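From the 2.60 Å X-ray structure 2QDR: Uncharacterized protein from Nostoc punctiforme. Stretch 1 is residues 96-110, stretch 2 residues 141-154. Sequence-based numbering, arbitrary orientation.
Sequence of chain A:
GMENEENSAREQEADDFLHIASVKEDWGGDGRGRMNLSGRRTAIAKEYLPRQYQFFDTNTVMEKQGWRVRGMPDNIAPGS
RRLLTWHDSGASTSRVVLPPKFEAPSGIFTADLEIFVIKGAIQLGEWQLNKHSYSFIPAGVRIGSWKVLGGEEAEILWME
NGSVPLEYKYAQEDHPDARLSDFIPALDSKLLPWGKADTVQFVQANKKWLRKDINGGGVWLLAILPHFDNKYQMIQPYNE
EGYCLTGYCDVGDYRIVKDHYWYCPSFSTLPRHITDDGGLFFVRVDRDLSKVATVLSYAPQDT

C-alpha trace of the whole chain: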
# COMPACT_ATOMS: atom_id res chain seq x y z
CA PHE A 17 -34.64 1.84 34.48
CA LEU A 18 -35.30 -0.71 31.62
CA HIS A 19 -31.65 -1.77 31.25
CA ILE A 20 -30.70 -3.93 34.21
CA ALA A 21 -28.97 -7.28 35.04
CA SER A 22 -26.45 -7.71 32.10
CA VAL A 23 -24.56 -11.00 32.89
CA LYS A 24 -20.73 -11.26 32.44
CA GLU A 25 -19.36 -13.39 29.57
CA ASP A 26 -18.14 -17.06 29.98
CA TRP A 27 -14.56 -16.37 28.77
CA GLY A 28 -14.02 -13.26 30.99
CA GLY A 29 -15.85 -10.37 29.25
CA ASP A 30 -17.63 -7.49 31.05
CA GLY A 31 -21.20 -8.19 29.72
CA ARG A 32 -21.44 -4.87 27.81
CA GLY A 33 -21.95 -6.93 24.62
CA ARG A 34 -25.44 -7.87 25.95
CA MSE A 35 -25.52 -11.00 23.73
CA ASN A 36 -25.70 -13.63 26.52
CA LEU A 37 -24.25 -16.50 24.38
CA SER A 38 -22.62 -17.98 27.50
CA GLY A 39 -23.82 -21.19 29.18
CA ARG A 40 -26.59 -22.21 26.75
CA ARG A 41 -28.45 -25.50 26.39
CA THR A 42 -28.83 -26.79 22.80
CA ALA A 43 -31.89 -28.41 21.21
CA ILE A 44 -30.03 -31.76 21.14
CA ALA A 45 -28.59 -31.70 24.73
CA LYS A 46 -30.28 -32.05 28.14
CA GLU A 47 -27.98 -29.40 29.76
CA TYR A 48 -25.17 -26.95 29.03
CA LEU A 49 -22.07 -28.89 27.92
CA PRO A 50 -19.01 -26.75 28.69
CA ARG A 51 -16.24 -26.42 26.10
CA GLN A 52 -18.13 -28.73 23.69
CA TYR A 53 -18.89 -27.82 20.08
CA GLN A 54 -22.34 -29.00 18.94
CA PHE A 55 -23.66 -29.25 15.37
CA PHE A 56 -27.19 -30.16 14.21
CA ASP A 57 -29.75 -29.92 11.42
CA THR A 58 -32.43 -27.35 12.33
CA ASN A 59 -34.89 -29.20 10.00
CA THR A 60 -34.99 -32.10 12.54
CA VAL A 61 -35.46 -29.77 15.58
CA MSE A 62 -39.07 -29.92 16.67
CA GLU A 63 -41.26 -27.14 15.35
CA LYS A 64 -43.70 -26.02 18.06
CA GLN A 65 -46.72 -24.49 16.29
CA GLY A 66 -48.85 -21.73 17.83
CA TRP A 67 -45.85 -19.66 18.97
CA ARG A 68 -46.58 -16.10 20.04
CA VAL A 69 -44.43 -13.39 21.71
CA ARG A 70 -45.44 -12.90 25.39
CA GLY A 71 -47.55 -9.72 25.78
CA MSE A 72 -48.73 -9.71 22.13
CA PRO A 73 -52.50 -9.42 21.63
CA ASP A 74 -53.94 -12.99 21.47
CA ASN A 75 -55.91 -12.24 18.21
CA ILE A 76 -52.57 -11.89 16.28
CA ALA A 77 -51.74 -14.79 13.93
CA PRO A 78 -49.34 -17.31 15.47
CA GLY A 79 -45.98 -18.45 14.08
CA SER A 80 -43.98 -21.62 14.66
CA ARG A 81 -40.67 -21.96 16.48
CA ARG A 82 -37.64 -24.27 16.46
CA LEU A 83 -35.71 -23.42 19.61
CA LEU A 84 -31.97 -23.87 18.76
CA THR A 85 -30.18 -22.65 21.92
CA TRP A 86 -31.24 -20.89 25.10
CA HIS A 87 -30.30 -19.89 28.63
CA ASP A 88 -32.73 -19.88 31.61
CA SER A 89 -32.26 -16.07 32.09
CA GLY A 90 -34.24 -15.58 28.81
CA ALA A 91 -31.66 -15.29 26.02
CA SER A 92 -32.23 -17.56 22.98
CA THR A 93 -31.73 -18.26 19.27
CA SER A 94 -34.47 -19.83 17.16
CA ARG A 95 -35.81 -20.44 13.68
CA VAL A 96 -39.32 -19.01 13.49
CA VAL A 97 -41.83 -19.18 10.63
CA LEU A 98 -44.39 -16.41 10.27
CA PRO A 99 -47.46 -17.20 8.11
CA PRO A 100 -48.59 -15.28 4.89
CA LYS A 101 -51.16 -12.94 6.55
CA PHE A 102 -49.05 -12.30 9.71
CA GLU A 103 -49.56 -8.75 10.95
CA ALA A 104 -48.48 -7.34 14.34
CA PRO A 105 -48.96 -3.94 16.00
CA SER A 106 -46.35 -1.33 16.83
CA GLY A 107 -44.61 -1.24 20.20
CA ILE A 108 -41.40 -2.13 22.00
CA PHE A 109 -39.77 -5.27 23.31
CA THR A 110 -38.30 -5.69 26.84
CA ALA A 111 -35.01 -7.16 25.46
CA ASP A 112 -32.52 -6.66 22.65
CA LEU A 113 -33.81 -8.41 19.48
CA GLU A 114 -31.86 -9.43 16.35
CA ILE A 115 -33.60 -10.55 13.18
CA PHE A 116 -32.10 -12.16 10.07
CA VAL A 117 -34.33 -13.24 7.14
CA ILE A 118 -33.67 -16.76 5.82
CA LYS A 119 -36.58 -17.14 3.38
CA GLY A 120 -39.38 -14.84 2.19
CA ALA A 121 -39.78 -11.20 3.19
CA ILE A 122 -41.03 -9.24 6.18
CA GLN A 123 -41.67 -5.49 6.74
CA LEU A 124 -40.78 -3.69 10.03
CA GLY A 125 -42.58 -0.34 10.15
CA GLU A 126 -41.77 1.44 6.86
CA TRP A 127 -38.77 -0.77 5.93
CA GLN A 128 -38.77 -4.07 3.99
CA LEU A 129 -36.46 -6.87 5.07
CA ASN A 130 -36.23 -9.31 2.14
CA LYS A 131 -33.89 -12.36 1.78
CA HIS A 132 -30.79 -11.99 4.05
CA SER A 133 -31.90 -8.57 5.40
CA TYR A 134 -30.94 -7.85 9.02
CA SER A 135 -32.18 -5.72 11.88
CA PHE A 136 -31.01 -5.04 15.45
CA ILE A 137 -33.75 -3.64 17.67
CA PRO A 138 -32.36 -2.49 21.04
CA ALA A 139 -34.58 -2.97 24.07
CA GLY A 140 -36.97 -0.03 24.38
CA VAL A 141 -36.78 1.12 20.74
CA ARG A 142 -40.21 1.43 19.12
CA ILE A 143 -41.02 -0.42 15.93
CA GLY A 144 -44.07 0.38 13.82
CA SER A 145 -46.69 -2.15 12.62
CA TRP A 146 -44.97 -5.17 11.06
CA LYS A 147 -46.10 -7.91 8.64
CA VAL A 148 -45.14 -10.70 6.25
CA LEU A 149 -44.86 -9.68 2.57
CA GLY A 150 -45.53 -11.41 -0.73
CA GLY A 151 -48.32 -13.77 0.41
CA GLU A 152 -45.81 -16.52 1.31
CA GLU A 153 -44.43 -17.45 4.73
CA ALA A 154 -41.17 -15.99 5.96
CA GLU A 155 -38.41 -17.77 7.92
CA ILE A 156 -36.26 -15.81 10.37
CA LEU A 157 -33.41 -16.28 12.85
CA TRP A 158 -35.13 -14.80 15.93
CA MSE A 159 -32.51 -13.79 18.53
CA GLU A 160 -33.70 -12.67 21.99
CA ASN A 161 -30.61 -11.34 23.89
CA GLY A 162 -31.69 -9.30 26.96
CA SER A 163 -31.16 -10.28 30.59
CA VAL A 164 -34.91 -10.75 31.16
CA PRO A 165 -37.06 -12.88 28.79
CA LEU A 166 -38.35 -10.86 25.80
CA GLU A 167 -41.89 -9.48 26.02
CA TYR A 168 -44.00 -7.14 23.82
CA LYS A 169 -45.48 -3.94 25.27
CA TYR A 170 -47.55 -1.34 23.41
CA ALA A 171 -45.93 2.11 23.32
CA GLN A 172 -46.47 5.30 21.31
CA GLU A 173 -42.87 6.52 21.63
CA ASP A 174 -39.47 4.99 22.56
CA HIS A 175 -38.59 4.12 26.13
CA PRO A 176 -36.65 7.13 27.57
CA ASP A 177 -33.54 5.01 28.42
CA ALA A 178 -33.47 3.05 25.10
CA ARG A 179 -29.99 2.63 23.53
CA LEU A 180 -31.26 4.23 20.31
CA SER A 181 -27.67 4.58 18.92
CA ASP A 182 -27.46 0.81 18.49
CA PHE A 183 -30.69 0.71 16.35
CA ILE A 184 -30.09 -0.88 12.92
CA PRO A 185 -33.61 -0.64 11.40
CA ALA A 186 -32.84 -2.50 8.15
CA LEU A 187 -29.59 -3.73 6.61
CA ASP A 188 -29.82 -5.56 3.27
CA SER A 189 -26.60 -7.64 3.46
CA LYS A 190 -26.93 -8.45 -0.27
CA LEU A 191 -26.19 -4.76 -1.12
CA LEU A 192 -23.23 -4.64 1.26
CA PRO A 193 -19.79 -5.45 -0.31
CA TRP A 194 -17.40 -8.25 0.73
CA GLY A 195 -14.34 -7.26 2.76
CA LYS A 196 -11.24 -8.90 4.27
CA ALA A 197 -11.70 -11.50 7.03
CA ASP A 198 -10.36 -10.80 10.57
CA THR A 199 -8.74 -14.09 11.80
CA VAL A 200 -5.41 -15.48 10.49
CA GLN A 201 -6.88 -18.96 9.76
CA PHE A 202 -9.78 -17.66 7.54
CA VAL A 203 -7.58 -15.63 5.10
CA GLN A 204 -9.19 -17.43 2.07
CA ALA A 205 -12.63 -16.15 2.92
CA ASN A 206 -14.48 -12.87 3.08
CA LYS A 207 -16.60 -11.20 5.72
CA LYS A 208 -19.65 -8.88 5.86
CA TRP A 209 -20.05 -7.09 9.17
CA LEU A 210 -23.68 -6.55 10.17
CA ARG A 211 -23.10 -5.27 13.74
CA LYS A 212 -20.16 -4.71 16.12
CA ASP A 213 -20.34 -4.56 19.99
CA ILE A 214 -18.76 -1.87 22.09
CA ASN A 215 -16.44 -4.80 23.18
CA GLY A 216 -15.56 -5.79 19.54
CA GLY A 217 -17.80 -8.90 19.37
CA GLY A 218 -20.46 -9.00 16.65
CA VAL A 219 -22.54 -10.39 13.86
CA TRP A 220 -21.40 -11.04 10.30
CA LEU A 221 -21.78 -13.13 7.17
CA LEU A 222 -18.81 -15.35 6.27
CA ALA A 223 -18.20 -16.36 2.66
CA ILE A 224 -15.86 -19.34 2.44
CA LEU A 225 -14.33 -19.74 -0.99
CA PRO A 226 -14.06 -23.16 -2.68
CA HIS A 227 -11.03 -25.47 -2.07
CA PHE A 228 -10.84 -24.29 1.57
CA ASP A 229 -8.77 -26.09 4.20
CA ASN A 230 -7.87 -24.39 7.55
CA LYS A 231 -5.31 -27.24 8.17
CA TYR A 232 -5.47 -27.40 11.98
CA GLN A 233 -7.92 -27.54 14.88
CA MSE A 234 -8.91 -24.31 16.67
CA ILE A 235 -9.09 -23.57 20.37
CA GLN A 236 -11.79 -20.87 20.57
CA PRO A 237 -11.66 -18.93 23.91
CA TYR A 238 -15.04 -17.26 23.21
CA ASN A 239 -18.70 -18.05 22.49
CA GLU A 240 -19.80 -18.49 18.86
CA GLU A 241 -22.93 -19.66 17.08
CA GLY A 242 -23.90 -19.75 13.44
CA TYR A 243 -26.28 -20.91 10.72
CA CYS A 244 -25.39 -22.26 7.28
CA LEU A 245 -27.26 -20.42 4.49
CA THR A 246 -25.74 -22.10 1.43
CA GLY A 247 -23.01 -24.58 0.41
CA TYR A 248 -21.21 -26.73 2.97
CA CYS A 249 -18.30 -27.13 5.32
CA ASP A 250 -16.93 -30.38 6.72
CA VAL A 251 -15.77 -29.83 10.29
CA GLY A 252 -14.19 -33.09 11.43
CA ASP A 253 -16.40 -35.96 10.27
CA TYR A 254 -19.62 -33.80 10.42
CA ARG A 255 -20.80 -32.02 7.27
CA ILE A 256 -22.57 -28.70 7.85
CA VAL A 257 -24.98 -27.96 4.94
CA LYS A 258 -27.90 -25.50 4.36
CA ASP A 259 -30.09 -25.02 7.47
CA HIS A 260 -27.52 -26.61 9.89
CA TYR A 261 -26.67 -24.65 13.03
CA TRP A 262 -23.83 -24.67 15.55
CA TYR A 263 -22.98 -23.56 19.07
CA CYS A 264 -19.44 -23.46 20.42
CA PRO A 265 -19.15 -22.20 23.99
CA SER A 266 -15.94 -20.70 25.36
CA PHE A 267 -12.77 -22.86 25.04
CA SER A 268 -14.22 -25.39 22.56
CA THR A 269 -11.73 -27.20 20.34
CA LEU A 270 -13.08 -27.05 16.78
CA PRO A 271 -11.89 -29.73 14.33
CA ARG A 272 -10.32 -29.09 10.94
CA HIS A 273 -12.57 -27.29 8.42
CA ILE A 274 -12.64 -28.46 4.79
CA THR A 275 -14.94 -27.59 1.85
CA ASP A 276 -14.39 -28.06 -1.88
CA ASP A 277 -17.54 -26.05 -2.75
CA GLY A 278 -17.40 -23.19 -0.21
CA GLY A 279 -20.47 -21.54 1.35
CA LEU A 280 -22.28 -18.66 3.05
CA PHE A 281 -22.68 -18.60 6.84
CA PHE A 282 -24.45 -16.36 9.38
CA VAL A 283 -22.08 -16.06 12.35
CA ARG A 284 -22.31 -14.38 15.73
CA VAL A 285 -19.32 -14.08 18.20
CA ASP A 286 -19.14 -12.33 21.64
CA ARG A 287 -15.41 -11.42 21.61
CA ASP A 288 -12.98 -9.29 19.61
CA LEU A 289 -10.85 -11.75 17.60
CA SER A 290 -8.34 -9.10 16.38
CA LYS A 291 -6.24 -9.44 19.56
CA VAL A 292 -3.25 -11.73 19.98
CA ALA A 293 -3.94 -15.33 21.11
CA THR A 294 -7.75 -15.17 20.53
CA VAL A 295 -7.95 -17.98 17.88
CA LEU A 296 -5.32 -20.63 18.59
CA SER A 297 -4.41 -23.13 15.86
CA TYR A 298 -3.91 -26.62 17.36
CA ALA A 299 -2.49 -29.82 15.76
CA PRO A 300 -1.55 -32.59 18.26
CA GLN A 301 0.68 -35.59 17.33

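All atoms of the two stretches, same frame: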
# COMPACT_ATOMS: atom_id res chain seq x y z
N VAL A 96 -37.88 -19.20 13.46
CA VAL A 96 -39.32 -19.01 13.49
C VAL A 96 -39.88 -18.93 12.08
O VAL A 96 -39.13 -18.63 11.14
CB VAL A 96 -39.75 -17.73 14.30
CG1 VAL A 96 -39.26 -17.80 15.75
CG2 VAL A 96 -39.28 -16.42 13.65
N VAL A 97 -41.16 -19.25 11.93
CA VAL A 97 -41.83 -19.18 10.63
C VAL A 97 -43.13 -18.43 10.82
O VAL A 97 -44.04 -18.92 11.50
CB VAL A 97 -42.09 -20.56 10.01
CG1 VAL A 97 -42.76 -20.42 8.63
CG2 VAL A 97 -40.78 -21.35 9.94
N LEU A 98 -43.22 -17.25 10.21
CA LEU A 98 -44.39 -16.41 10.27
C LEU A 98 -45.27 -16.71 9.05
O LEU A 98 -44.76 -16.77 7.93
CB LEU A 98 -43.98 -14.94 10.28
CG LEU A 98 -43.02 -14.54 11.41
CD1 LEU A 98 -42.72 -13.06 11.32
CD2 LEU A 98 -43.58 -14.86 12.80
N PRO A 99 -46.60 -16.89 9.25
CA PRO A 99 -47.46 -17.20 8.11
C PRO A 99 -47.76 -16.01 7.17
O PRO A 99 -47.54 -14.87 7.57
CB PRO A 99 -48.75 -17.68 8.78
CG PRO A 99 -48.78 -16.98 10.07
CD PRO A 99 -47.36 -16.84 10.51
N PRO A 100 -48.25 -16.28 5.93
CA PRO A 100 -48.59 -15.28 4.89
C PRO A 100 -49.31 -13.99 5.32
O PRO A 100 -48.86 -12.91 4.95
CB PRO A 100 -49.51 -16.07 3.95
CG PRO A 100 -48.99 -17.44 4.02
CD PRO A 100 -48.51 -17.65 5.43
N LYS A 101 -50.39 -14.11 6.09
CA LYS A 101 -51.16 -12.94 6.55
C LYS A 101 -50.74 -12.43 7.94
O LYS A 101 -51.52 -11.73 8.59
CB LYS A 101 -52.67 -13.25 6.52
CG LYS A 101 -53.22 -13.65 5.15
N PHE A 102 -49.52 -12.76 8.40
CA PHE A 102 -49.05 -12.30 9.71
C PHE A 102 -49.00 -10.79 9.73
O PHE A 102 -48.52 -10.18 8.77
CB PHE A 102 -47.68 -12.89 10.05
CG PHE A 102 -47.15 -12.48 11.40
CD1 PHE A 102 -47.48 -13.20 12.54
CD2 PHE A 102 -46.30 -11.38 11.53
CE1 PHE A 102 -47.00 -12.82 13.79
CE2 PHE A 102 -45.80 -11.01 12.77
CZ PHE A 102 -46.16 -11.73 13.90
N GLU A 103 -49.51 -10.20 10.80
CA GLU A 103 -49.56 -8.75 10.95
C GLU A 103 -49.60 -8.46 12.45
O GLU A 103 -50.48 -8.95 13.15
CB GLU A 103 -50.75 -8.19 10.19
CG GLU A 103 -50.83 -6.68 10.16
CD GLU A 103 -51.87 -6.16 9.18
OE1 GLU A 103 -52.67 -6.95 8.63
OE2 GLU A 103 -51.89 -4.93 8.95
N ALA A 104 -48.61 -7.70 12.93
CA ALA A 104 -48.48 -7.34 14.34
C ALA A 104 -48.49 -5.82 14.53
O ALA A 104 -48.13 -5.07 13.61
CB ALA A 104 -47.21 -7.95 14.92
N PRO A 105 -48.90 -5.36 15.73
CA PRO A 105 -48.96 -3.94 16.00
C PRO A 105 -47.60 -3.38 16.39
O PRO A 105 -46.64 -4.13 16.62
CB PRO A 105 -49.91 -3.86 17.19
CG PRO A 105 -49.63 -5.09 17.94
CD PRO A 105 -49.30 -6.14 16.92
N SER A 106 -47.54 -2.05 16.46
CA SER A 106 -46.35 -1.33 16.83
C SER A 106 -46.16 -1.45 18.33
O SER A 106 -47.11 -1.75 19.06
CB SER A 106 -46.50 0.15 16.45
OG SER A 106 -47.62 0.72 17.10
N GLY A 107 -44.95 -1.18 18.79
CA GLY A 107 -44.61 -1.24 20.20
C GLY A 107 -43.14 -1.45 20.41
O GLY A 107 -42.35 -1.23 19.50
N ILE A 108 -42.79 -1.86 21.62
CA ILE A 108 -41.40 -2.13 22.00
C ILE A 108 -41.30 -3.55 22.49
O ILE A 108 -42.31 -4.25 22.59
CB ILE A 108 -40.88 -1.16 23.11
CG1 ILE A 108 -41.68 -1.30 24.43
CG2 ILE A 108 -40.93 0.26 22.61
CD1 ILE A 108 -41.17 -0.42 25.56
N PHE A 109 -40.06 -3.97 22.75
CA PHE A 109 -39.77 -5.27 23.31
C PHE A 109 -38.89 -5.02 24.54
O PHE A 109 -38.07 -4.10 24.54
CB PHE A 109 -39.12 -6.17 22.29
CG PHE A 109 -39.97 -6.39 21.07
CD1 PHE A 109 -41.00 -7.33 21.09
CD2 PHE A 109 -39.73 -5.69 19.90
CE1 PHE A 109 -41.79 -7.55 19.96
CE2 PHE A 109 -40.52 -5.91 18.76
CZ PHE A 109 -41.55 -6.84 18.80
N THR A 110 -39.07 -5.83 25.59
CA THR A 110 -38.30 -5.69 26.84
C THR A 110 -36.84 -6.19 26.78
O THR A 110 -36.15 -6.13 27.80
CB THR A 110 -39.03 -6.43 28.01
OG1 THR A 110 -39.19 -7.81 27.68
CG2 THR A 110 -40.39 -5.81 28.29
N VAL A 141 -36.61 0.40 22.00
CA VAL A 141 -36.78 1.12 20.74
C VAL A 141 -38.09 0.70 20.12
O VAL A 141 -38.34 -0.49 19.97
CB VAL A 141 -35.63 0.86 19.74
CG1 VAL A 141 -35.92 1.51 18.36
CG2 VAL A 141 -34.30 1.35 20.33
N ARG A 142 -38.91 1.68 19.74
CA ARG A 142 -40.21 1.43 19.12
C ARG A 142 -40.11 1.08 17.65
O ARG A 142 -39.39 1.71 16.89
CB ARG A 142 -41.14 2.65 19.25
CG ARG A 142 -42.55 2.46 18.68
CD ARG A 142 -43.35 3.73 18.84
NE ARG A 142 -44.68 3.63 18.24
CZ ARG A 142 -44.95 3.74 16.94
NH1 ARG A 142 -43.99 3.93 16.02
NH2 ARG A 142 -46.21 3.62 16.54
N ILE A 143 -40.91 0.08 17.27
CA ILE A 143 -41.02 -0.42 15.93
C ILE A 143 -42.45 -0.18 15.55
O ILE A 143 -43.32 -0.29 16.41
CB ILE A 143 -40.76 -1.94 15.85
CG1 ILE A 143 -39.35 -2.28 16.37
CG2 ILE A 143 -40.94 -2.49 14.42
CD1 ILE A 143 -38.21 -1.64 15.58
N GLY A 144 -42.71 0.15 14.29
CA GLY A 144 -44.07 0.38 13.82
C GLY A 144 -44.76 -0.96 13.57
O GLY A 144 -44.22 -2.01 13.93
N SER A 145 -45.95 -0.92 12.96
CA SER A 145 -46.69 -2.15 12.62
C SER A 145 -45.81 -2.98 11.69
O SER A 145 -45.16 -2.42 10.80
CB SER A 145 -48.01 -1.89 11.89
OG SER A 145 -48.91 -1.08 12.61
N TRP A 146 -45.79 -4.29 11.90
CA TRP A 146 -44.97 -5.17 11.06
C TRP A 146 -45.77 -6.36 10.53
O TRP A 146 -46.71 -6.81 11.17
CB TRP A 146 -43.65 -5.53 11.80
CG TRP A 146 -43.77 -6.22 13.10
CD1 TRP A 146 -44.22 -5.69 14.27
CD2 TRP A 146 -43.31 -7.53 13.40
NE1 TRP A 146 -44.15 -6.62 15.27
CE2 TRP A 146 -43.58 -7.76 14.77
CE3 TRP A 146 -42.73 -8.55 12.65
CZ2 TRP A 146 -43.29 -8.98 15.40
CZ3 TRP A 146 -42.44 -9.76 13.27
CH2 TRP A 146 -42.72 -9.96 14.63
N LYS A 147 -45.40 -6.83 9.34
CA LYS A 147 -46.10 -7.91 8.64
C LYS A 147 -45.26 -8.70 7.66
O LYS A 147 -44.17 -8.27 7.28
CB LYS A 147 -47.26 -7.30 7.82
CG LYS A 147 -46.78 -6.30 6.74
CD LYS A 147 -47.92 -5.65 6.00
CE LYS A 147 -47.37 -4.60 5.05
NZ LYS A 147 -48.44 -3.90 4.28
N VAL A 148 -45.80 -9.85 7.23
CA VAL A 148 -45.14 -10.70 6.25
C VAL A 148 -45.58 -10.21 4.87
O VAL A 148 -46.75 -9.90 4.67
CB VAL A 148 -45.44 -12.20 6.46
CG1 VAL A 148 -44.88 -13.05 5.32
CG2 VAL A 148 -44.86 -12.68 7.78
N LEU A 149 -44.63 -10.14 3.94
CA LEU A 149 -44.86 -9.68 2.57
C LEU A 149 -44.88 -10.80 1.56
O LEU A 149 -44.41 -11.91 1.82
CB LEU A 149 -43.73 -8.74 2.16
CG LEU A 149 -43.56 -7.43 2.93
CD1 LEU A 149 -42.24 -6.78 2.53
CD2 LEU A 149 -44.74 -6.50 2.68
N GLY A 150 -45.45 -10.49 0.39
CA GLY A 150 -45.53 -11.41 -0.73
C GLY A 150 -46.49 -12.58 -0.70
O GLY A 150 -46.44 -13.41 -1.61
N GLY A 151 -47.35 -12.67 0.31
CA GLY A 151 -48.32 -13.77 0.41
C GLY A 151 -47.75 -15.17 0.59
O GLY A 151 -48.42 -16.16 0.30
N GLU A 152 -46.50 -15.26 1.05
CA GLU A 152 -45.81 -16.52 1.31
C GLU A 152 -45.21 -16.37 2.69
O GLU A 152 -44.93 -15.25 3.11
CB GLU A 152 -44.74 -16.80 0.27
CG GLU A 152 -45.32 -17.04 -1.13
CD GLU A 152 -44.26 -17.30 -2.20
OE1 GLU A 152 -43.06 -16.98 -1.99
OE2 GLU A 152 -44.64 -17.81 -3.29
N GLU A 153 -45.01 -17.48 3.39
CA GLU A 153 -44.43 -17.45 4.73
C GLU A 153 -42.99 -16.96 4.69
O GLU A 153 -42.33 -16.99 3.65
CB GLU A 153 -44.52 -18.82 5.42
CG GLU A 153 -43.70 -19.96 4.79
CD GLU A 153 -43.89 -21.31 5.50
OE1 GLU A 153 -44.89 -21.50 6.24
OE2 GLU A 153 -43.04 -22.20 5.28
N ALA A 154 -42.52 -16.48 5.84
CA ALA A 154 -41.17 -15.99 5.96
C ALA A 154 -40.50 -16.74 7.09
O ALA A 154 -41.16 -17.03 8.09
CB ALA A 154 -41.19 -14.51 6.25
O HOH W 1 -47.98 -11.22 2.50

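Trp146, Pro100 and Val148 cover the most surface in this antiparallel contact, which buries 1088 Å² in all.

Trp146 is the centre. Its backbone pairs with Ala104: Ala104 N donates to Trp146 O at 2.7 Å, and Trp146 N donates to Ala104 O at 3.0 Å. Its buried indole lies on the same side of the sheet as Ala104. The small methyl suits this place, because Ala104 CB sits over the five-membered ring, 3.6 Å from Trp146 CE2. The edge of Phe102 meets the indole face, with Phe102 CE2 3.6 Å from Trp146 CZ3. Leu98 CD1 also reaches Trp146 CZ3, at 3.8 Å.

Val148 points toward the first stretch. Its CG2 packs 3.5 Å from Leu98 CB and 3.6 Å from Phe102 CB, so an apolar side chain suits this buried place. Val148 N donates to Phe102 O at 3.1 Å.

Pro100 lies in the type I turn from Pro99 to Phe102 and is exposed. Its CB is 3.8 Å from Gly151 O. A water donates to Pro100 O (3.1 Å) and Val148 O (2.8 Å) and accepts from Gly151 N (2.7 Å), linking Pro100 in this turn to Val148 and to Gly151, which lies in the type I' turn from Leu149 to Glu152. Positive phi favours glycine at Gly151.

Backbone pairs secure both ends. Leu98 N donates a hydrogen bond to Ala154 O at 3.0 Å, and Ala154 N to Leu98 O at 3.1 Å. Gly107 N donates to Ile143 O at 3.0 Å, and Ile143 N to Gly107 O at 3.0 Å.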